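Local coordinates for natterin-like protein (Lethenteron camtschaticum, PDB 5ZU4) that probably recognises glycans through a jacalin-like lectin domain and may form membrane pores with its aerolysin-type module, at residues M174-D179 and K260-V265; V264-G269 and T305-V310. All coordinates share one frame; numbering follows the deposited sequence.

How the contacts relate
Strand 260-285 takes part in both contacts, which share V264 and V265 and have their centres about 17 Å apart. Contact 1 pairs its first residues with strand 166-178; contact 2 pairs the following residues with strand 290-313. The backbone pattern is antiparallel in both, and what differs is the side chains' share. Each is partly buried, with an apolar face turned to strands 184-200 and 241-256. Contact 1 has an opposite face of threonine, glutamate and lysine, and the second subunit packs nearby. Contact 2 lacks a subunit neighbour and adds a threonine hydroxyl and a water to its ladder.

Contact 1 of 2, residues M174-D179 and K260-V265; sequences MEYKND and KTVTVV. With EDO (1,2-ethanediol), chain L.
E175 swings CG away from its backbone N (chi1 -161°) and continues extended, while T263 keeps OG1 beside its own N (chi1 -56°), and the carboxylate thereby reaches the hydroxyl across an antiparallel strand pair of the aerolysin-type (ETX/MTX2) module. E175 OE2 lies 3.0 Å from T263 OG1, close enough for a hydrogen bond, though that hydroxyl may instead serve another acceptor. Nearer the backbone, E175 CG is 3.6 Å from T261 CG2, so the glutamate side chain touches both threonines. K177 joins this polar face by passing its CG close to the hydroxyl of T261, which donates to a bound 1,2-ethanediol, T261 OG1 to the diol O1 being 2.7 Å. K116 and I117 of the second subunit pack on E175 and M174, respectively.

The opposite face is apolar around Y176. V264 CG2 meets the edge of the Y176 ring, in its plane, 4.0 Å from Y176 CE1. F188 of strand 184-200 touches both residues, and the ring of Y186 meets that of Y176 at a shallow tilt, which ties the pair to the next layer of the fold.

Between the two faces runs the backbone ladder. Y176 and V262 form a hydrogen-bonded pair in which Y176 N to V262 O and V262 N to Y176 O each measure 2.7 Å; M174 and V264 repeat the exchange. N178 N bonds K260 O at 2.8 Å, while the bond from K260 N to N178 O is weak. The amide of N178 is held beyond the pair, ND2 giving hydrogen bonds to the carbonyl oxygens of V256 and I182 while N178 OD1 bonds T180 OG1.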
ATOM      1  N   MET B 174      23.532   4.559 -25.623  1.00 37.24           N
ATOM      2  CA  MET B 174      24.237   5.776 -25.999  1.00 40.20           C
ATOM      3  C   MET B 174      25.472   5.314 -26.733  1.00 40.71           C
ATOM      4  O   MET B 174      25.925   4.168 -26.564  1.00 40.05           O
ATOM      5  CB  MET B 174      24.589   6.627 -24.748  1.00 41.78           C
ATOM      6  CG  MET B 174      25.107   8.054 -24.986  1.00 45.18           C
ATOM      7  SD  MET B 174      24.433   8.958 -26.426  1.00 48.52           S
ATOM      8  CE  MET B 174      25.480  10.420 -26.457  1.00 49.27           C
ATOM      9  N   GLU B 175      25.987   6.185 -27.587  1.00 39.89           N
ATOM     10  CA  GLU B 175      27.137   5.864 -28.399  1.00 40.13           C
ATOM     11  C   GLU B 175      28.097   7.026 -28.338  1.00 40.28           C
ATOM     12  O   GLU B 175      27.668   8.170 -28.341  1.00 39.76           O
ATOM     13  CB  GLU B 175      26.698   5.642 -29.822  1.00 43.65           C
ATOM     14  CG  GLU B 175      27.710   4.875 -30.640  1.00 49.78           C
ATOM     15  CD  GLU B 175      27.133   4.314 -31.944  1.00 51.20           C
ATOM     16  OE1 GLU B 175      27.128   5.084 -32.928  1.00 43.26           O
ATOM     17  OE2 GLU B 175      26.727   3.111 -31.963  1.00 53.17           O
ATOM     18  N   TYR B 176      29.389   6.732 -28.237  1.00 36.77           N
ATOM     19  CA  TYR B 176      30.391   7.759 -28.272  1.00 38.77           C
ATOM     20  C   TYR B 176      31.356   7.428 -29.400  1.00 42.80           C
ATOM     21  O   TYR B 176      31.920   6.323 -29.449  1.00 44.81           O
ATOM     22  CB  TYR B 176      31.123   7.806 -26.938  1.00 40.02           C
ATOM     23  CG  TYR B 176      30.210   7.851 -25.715  1.00 40.19           C
ATOM     24  CD1 TYR B 176      29.766   6.683 -25.102  1.00 40.16           C
ATOM     25  CD2 TYR B 176      29.787   9.044 -25.189  1.00 37.86           C
ATOM     26  CE1 TYR B 176      28.944   6.715 -24.003  1.00 36.95           C
ATOM     27  CE2 TYR B 176      28.971   9.076 -24.088  1.00 38.43           C
ATOM     28  CZ  TYR B 176      28.577   7.898 -23.488  1.00 38.69           C
ATOM     29  OH  TYR B 176      27.742   7.902 -22.397  1.00 39.54           O
ATOM     30  N   LYS B 177      31.546   8.379 -30.300  1.00 43.58           N
ATOM     31  CA  LYS B 177      32.400   8.188 -31.447  1.00 48.66           C
ATOM     32  C   LYS B 177      33.584   9.152 -31.336  1.00 47.04           C
ATOM     33  O   LYS B 177      33.414  10.353 -31.361  1.00 47.00           O
ATOM     34  CB  LYS B 177      31.559   8.374 -32.704  1.00 53.25           C
ATOM     35  CG  LYS B 177      32.293   8.205 -34.015  1.00 67.75           C
ATOM     36  CD  LYS B 177      31.326   8.276 -35.195  1.00 81.23           C
ATOM     37  CE  LYS B 177      32.012   8.775 -36.472  1.00 91.16           C
ATOM     38  NZ  LYS B 177      33.124   7.900 -36.954  1.00 88.62           N
ATOM     39  N   ASN B 178      34.793   8.623 -31.191  1.00 46.78           N
ATOM     40  CA  ASN B 178      35.994   9.469 -31.115  1.00 49.21           C
ATOM     41  C   ASN B 178      36.656   9.461 -32.494  1.00 54.26           C
ATOM     42  O   ASN B 178      37.326   8.510 -32.859  1.00 58.77           O
ATOM     43  CB  ASN B 178      36.949   8.913 -30.061  1.00 46.49           C
ATOM     44  CG  ASN B 178      38.235   9.702 -29.903  1.00 46.61           C
ATOM     45  OD1 ASN B 178      38.465  10.767 -30.505  1.00 48.61           O
ATOM     46  ND2 ASN B 178      39.087   9.187 -29.038  1.00 47.57           N
ATOM     47  N   ASP B 179      36.479  10.533 -33.252  1.00 56.47           N
ATOM     48  CA  ASP B 179      37.120  10.637 -34.563  1.00 58.58           C
ATOM     49  C   ASP B 179      38.388  11.502 -34.510  1.00 58.12           C
ATOM     50  O   ASP B 179      38.837  11.989 -35.527  1.00 59.75           O
ATOM     51  CB  ASP B 179      36.112  11.054 -35.668  1.00 56.68           C
ATOM     52  CG  ASP B 179      35.191  12.202 -35.266  1.00 59.05           C
ATOM     53  OD1 ASP B 179      35.520  13.007 -34.361  1.00 66.67           O
ATOM     54  OD2 ASP B 179      34.120  12.314 -35.887  1.00 58.69           O
ATOM     55  N   LYS B 260      37.919   5.411 -32.549  1.00 49.52           N
ATOM     56  CA  LYS B 260      37.087   4.303 -32.131  1.00 47.95           C
ATOM     57  C   LYS B 260      35.717   4.791 -31.680  1.00 43.31           C
ATOM     58  O   LYS B 260      35.516   5.969 -31.357  1.00 47.32           O
ATOM     59  CB  LYS B 260      37.831   3.544 -31.015  1.00 56.35           C
ATOM     60  CG  LYS B 260      37.985   2.051 -31.262  1.00 63.86           C
ATOM     61  CD  LYS B 260      39.149   1.701 -32.176  1.00 70.27           C
ATOM     62  CE  LYS B 260      39.089   0.240 -32.623  1.00 76.04           C
ATOM     63  NZ  LYS B 260      40.259  -0.159 -33.462  1.00 77.03           N
ATOM     64  N   THR B 261      34.773   3.870 -31.658  1.00 44.07           N
ATOM     65  CA  THR B 261      33.419   4.123 -31.210  1.00 44.36           C
ATOM     66  C   THR B 261      33.134   3.205 -30.008  1.00 43.90           C
ATOM     67  O   THR B 261      33.484   2.036 -30.033  1.00 40.09           O
ATOM     68  CB  THR B 261      32.421   3.840 -32.359  1.00 45.75           C
ATOM     69  OG1 THR B 261      32.597   4.820 -33.389  1.00 48.07           O
ATOM     70  CG2 THR B 261      30.985   3.923 -31.883  1.00 49.98           C
ATOM     71  N   VAL B 262      32.529   3.723 -28.943  1.00 44.14           N
ATOM     72  CA  VAL B 262      31.983   2.820 -27.941  1.00 41.49           C
ATOM     73  C   VAL B 262      30.516   3.080 -27.716  1.00 40.62           C
ATOM     74  O   VAL B 262      30.059   4.223 -27.672  1.00 38.90           O
ATOM     75  CB  VAL B 262      32.854   2.628 -26.658  1.00 45.50           C
ATOM     76  CG1 VAL B 262      34.152   3.396 -26.722  1.00 48.00           C
ATOM     77  CG2 VAL B 262      32.093   2.862 -25.358  1.00 47.03           C
ATOM     78  N   THR B 263      29.806   1.963 -27.635  1.00 37.77           N
ATOM     79  CA  THR B 263      28.386   1.903 -27.492  1.00 37.93           C
ATOM     80  C   THR B 263      28.143   1.320 -26.102  1.00 40.70           C
ATOM     81  O   THR B 263      28.756   0.309 -25.721  1.00 38.74           O
ATOM     82  CB  THR B 263      27.799   0.992 -28.595  1.00 37.87           C
ATOM     83  OG1 THR B 263      28.216   1.500 -29.878  1.00 38.93           O
ATOM     84  CG2 THR B 263      26.294   0.971 -28.537  1.00 34.16           C
ATOM     85  N   VAL B 264      27.278   1.975 -25.337  1.00 38.41           N
ATOM     86  CA  VAL B 264      26.963   1.551 -23.978  1.00 37.17           C
ATOM     87  C   VAL B 264      25.502   1.278 -23.867  1.00 35.20           C
ATOM     88  O   VAL B 264      24.700   2.107 -24.267  1.00 38.66           O
ATOM     89  CB  VAL B 264      27.303   2.641 -22.962  1.00 36.89           C
ATOM     90  CG1 VAL B 264      26.866   2.234 -21.546  1.00 37.30           C
ATOM     91  CG2 VAL B 264      28.788   2.884 -23.012  1.00 40.05           C
ATOM     92  N   VAL B 265      25.168   0.130 -23.296  1.00 36.93           N
ATOM     93  CA  VAL B 265      23.777  -0.252 -23.052  1.00 36.89           C
ATOM     94  C   VAL B 265      23.639  -0.569 -21.572  1.00 38.02           C
ATOM     95  O   VAL B 265      24.388  -1.410 -21.051  1.00 38.74           O
ATOM     96  CB  VAL B 265      23.371  -1.494 -23.887  1.00 35.33           C
ATOM     97  CG1 VAL B 265      21.917  -1.832 -23.675  1.00 35.05           C
ATOM     98  CG2 VAL B 265      23.603  -1.234 -25.371  1.00 39.89           C
TER
HETATM   99  C1  EDO L 402      35.585   5.609 -36.034  1.00 79.33           C
HETATM  100  O1  EDO L 402      34.720   5.010 -35.057  1.00 70.29           O
HETATM  101  C2  EDO L 402      36.105   6.947 -35.498  1.00 77.91           C
HETATM  102  O2  EDO L 402      37.006   7.584 -36.435  1.00 80.85           O

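Contact 2 of 2, residues V264-G269 and T305-V310. With EDO (1,2-ethanediol), chain M.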
ATOM      1  N   VAL B 264      27.278   1.975 -25.337  1.00 38.41           N
ATOM      2  CA  VAL B 264      26.963   1.551 -23.978  1.00 37.17           C
ATOM      3  C   VAL B 264      25.502   1.278 -23.867  1.00 35.20           C
ATOM      4  O   VAL B 264      24.700   2.107 -24.267  1.00 38.66           O
ATOM      5  CB  VAL B 264      27.303   2.641 -22.962  1.00 36.89           C
ATOM      6  CG1 VAL B 264      26.866   2.234 -21.546  1.00 37.30           C
ATOM      7  CG2 VAL B 264      28.788   2.884 -23.012  1.00 40.05           C
ATOM      8  N   VAL B 265      25.168   0.130 -23.296  1.00 36.93           N
ATOM      9  CA  VAL B 265      23.777  -0.252 -23.052  1.00 36.89           C
ATOM     10  C   VAL B 265      23.639  -0.569 -21.572  1.00 38.02           C
ATOM     11  O   VAL B 265      24.388  -1.410 -21.051  1.00 38.74           O
ATOM     12  CB  VAL B 265      23.371  -1.494 -23.887  1.00 35.33           C
ATOM     13  CG1 VAL B 265      21.917  -1.832 -23.675  1.00 35.05           C
ATOM     14  CG2 VAL B 265      23.603  -1.234 -25.371  1.00 39.89           C
ATOM     15  N   ALA B 266      22.692   0.091 -20.906  1.00 35.47           N
ATOM     16  CA  ALA B 266      22.424  -0.131 -19.485  1.00 35.91           C
ATOM     17  C   ALA B 266      21.225  -1.012 -19.377  1.00 33.17           C
ATOM     18  O   ALA B 266      20.304  -0.828 -20.118  1.00 32.78           O
ATOM     19  CB  ALA B 266      22.169   1.172 -18.754  1.00 38.81           C
ATOM     20  N   ASN B 267      21.273  -1.949 -18.434  1.00 35.61           N
ATOM     21  CA  ASN B 267      20.262  -2.980 -18.206  1.00 36.46           C
ATOM     22  C   ASN B 267      19.975  -3.148 -16.715  1.00 36.05           C
ATOM     23  O   ASN B 267      20.758  -2.692 -15.867  1.00 32.78           O
ATOM     24  CB  ASN B 267      20.778  -4.355 -18.685  1.00 35.75           C
ATOM     25  CG  ASN B 267      21.183  -4.364 -20.132  1.00 34.78           C
ATOM     26  OD1 ASN B 267      20.354  -4.304 -21.029  1.00 43.29           O
ATOM     27  ND2 ASN B 267      22.455  -4.450 -20.369  1.00 35.68           N
ATOM     28  N   ILE B 268      18.862  -3.820 -16.410  1.00 33.74           N
ATOM     29  CA  ILE B 268      18.553  -4.248 -15.061  1.00 32.00           C
ATOM     30  C   ILE B 268      17.907  -5.596 -15.135  1.00 34.50           C
ATOM     31  O   ILE B 268      17.320  -5.959 -16.168  1.00 33.69           O
ATOM     32  CB  ILE B 268      17.651  -3.248 -14.325  1.00 35.15           C
ATOM     33  CG1 ILE B 268      17.685  -3.424 -12.788  1.00 36.15           C
ATOM     34  CG2 ILE B 268      16.212  -3.251 -14.834  1.00 34.17           C
ATOM     35  CD1 ILE B 268      16.957  -2.296 -12.054  1.00 36.77           C
ATOM     36  N   GLY B 269      18.033  -6.345 -14.044  1.00 34.11           N
ATOM     37  CA  GLY B 269      17.456  -7.670 -13.953  1.00 38.56           C
ATOM     38  C   GLY B 269      16.223  -7.572 -13.097  1.00 37.40           C
ATOM     39  O   GLY B 269      16.214  -6.842 -12.137  1.00 37.98           O
ATOM     40  N   THR B 305      17.654  -6.514  -9.620  1.00 38.42           N
ATOM     41  CA  THR B 305      19.075  -6.424  -9.339  1.00 41.36           C
ATOM     42  C   THR B 305      19.435  -4.940  -9.416  1.00 44.88           C
ATOM     43  O   THR B 305      18.573  -4.059  -9.622  1.00 39.87           O
ATOM     44  CB  THR B 305      19.933  -7.182 -10.394  1.00 41.15           C
ATOM     45  OG1 THR B 305      19.804  -6.572 -11.681  1.00 44.19           O
ATOM     46  CG2 THR B 305      19.509  -8.593 -10.537  1.00 41.46           C
ATOM     47  N   LYS B 306      20.720  -4.682  -9.259  1.00 45.57           N
ATOM     48  CA  LYS B 306      21.302  -3.368  -9.542  1.00 47.40           C
ATOM     49  C   LYS B 306      21.475  -3.232 -11.035  1.00 40.45           C
ATOM     50  O   LYS B 306      21.501  -4.206 -11.760  1.00 41.95           O
ATOM     51  CB  LYS B 306      22.682  -3.224  -8.862  1.00 53.62           C
ATOM     52  CG  LYS B 306      22.672  -3.366  -7.335  1.00 59.03           C
ATOM     53  CD  LYS B 306      21.819  -2.280  -6.676  1.00 62.18           C
ATOM     54  CE  LYS B 306      21.751  -2.479  -5.166  1.00 68.87           C
ATOM     55  NZ  LYS B 306      20.593  -1.752  -4.576  1.00 69.78           N
ATOM     56  N   MET B 307      21.589  -2.002 -11.486  1.00 40.12           N
ATOM     57  CA  MET B 307      21.754  -1.732 -12.889  1.00 37.81           C
ATOM     58  C   MET B 307      23.180  -2.038 -13.278  1.00 36.28           C
ATOM     59  O   MET B 307      24.079  -1.751 -12.518  1.00 31.77           O
ATOM     60  CB  MET B 307      21.480  -0.251 -13.176  1.00 38.56           C
ATOM     61  CG  MET B 307      20.005   0.072 -13.191  1.00 39.71           C
ATOM     62  SD  MET B 307      19.701   1.813 -13.345  1.00 35.12           S
ATOM     63  CE  MET B 307      20.278   2.213 -14.954  1.00 36.98           C
ATOM     64  N   THR B 308      23.363  -2.540 -14.497  1.00 36.10           N
ATOM     65  CA  THR B 308      24.657  -2.823 -15.065  1.00 35.64           C
ATOM     66  C   THR B 308      24.736  -2.258 -16.458  1.00 36.55           C
ATOM     67  O   THR B 308      23.779  -1.702 -16.968  1.00 38.97           O
ATOM     68  CB  THR B 308      24.950  -4.340 -15.087  1.00 33.76           C
ATOM     69  OG1 THR B 308      23.942  -5.023 -15.840  1.00 35.94           O
ATOM     70  CG2 THR B 308      24.980  -4.894 -13.643  1.00 33.99           C
ATOM     71  N   ALA B 309      25.908  -2.385 -17.065  1.00 39.26           N
ATOM     72  CA  ALA B 309      26.101  -1.942 -18.419  1.00 38.59           C
ATOM     73  C   ALA B 309      27.161  -2.736 -19.156  1.00 39.50           C
ATOM     74  O   ALA B 309      28.129  -3.211 -18.569  1.00 46.96           O
ATOM     75  CB  ALA B 309      26.433  -0.470 -18.441  1.00 36.13           C
ATOM     76  N   VAL B 310      26.947  -2.846 -20.454  1.00 40.66           N
ATOM     77  CA  VAL B 310      27.863  -3.438 -21.403  1.00 42.74           C
ATOM     78  C   VAL B 310      28.332  -2.296 -22.300  1.00 42.07           C
ATOM     79  O   VAL B 310      27.509  -1.613 -22.933  1.00 46.47           O
ATOM     80  CB  VAL B 310      27.148  -4.545 -22.244  1.00 44.00           C
ATOM     81  CG1 VAL B 310      28.123  -5.248 -23.167  1.00 44.93           C
ATOM     82  CG2 VAL B 310      26.503  -5.578 -21.326  1.00 42.43           C
TER
HETATM   83  C1  EDO M 403      30.142  -0.590 -15.522  1.00 61.63           C
HETATM   84  O1  EDO M 403      29.029  -1.493 -15.234  1.00 63.84           O
HETATM   85  C2  EDO M 403      30.477  -0.375 -17.011  1.00 59.29           C
HETATM   86  O2  EDO M 403      30.548  -1.625 -17.731  1.00 61.56           O
HETATM   87  O   HOH W   1      24.387  -5.044 -18.393  1.00 49.79           O
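V265 and V310, like N267 and T308, form hydrogen-bonded pairs of the long antiparallel beta hairpin built from strands 260-285 and 290-313 of the aerolysin-type module. Backbone bonds set the register: V265 N lies 2.9 Å from V310 O, N267 N lies 2.9 Å from T308 O, and each pair is closed by a return bond. A266 and A309 make the non-hydrogen-bonded pair between them.

Past M307 the regular exchange gives way to one involving a side chain. T305 N still bonds G269 O, approaching from above the carbonyl plane, 35° out of it. The other bond of G269 goes to a hydroxyl, with G269 N 3.0 Å from T305 OG1. Because that oxygen sits between the backbone N and the carbonyl carbon of T305 (chi1 65°), it can also donate to K306 O, at 2.9 Å, and two bonds fix its position.

Apolar contacts occupy the face turned to strands 184-200 and 241-256. The side chains of I268 and M307 pass at an angle, I268 CD1 4.0 Å from M307 CG, and I171 of adjacent strand 166-178 touches both. I268 and T305 slide past each other in opposite directions, I268 CG1 coming 3.3 Å from T305 O. V264 CG1 meets the A309 methyl, with F252 against both residues.

One water accepts from N267 ND2 at 2.8 Å and lies 2.6 Å from T308 OG1.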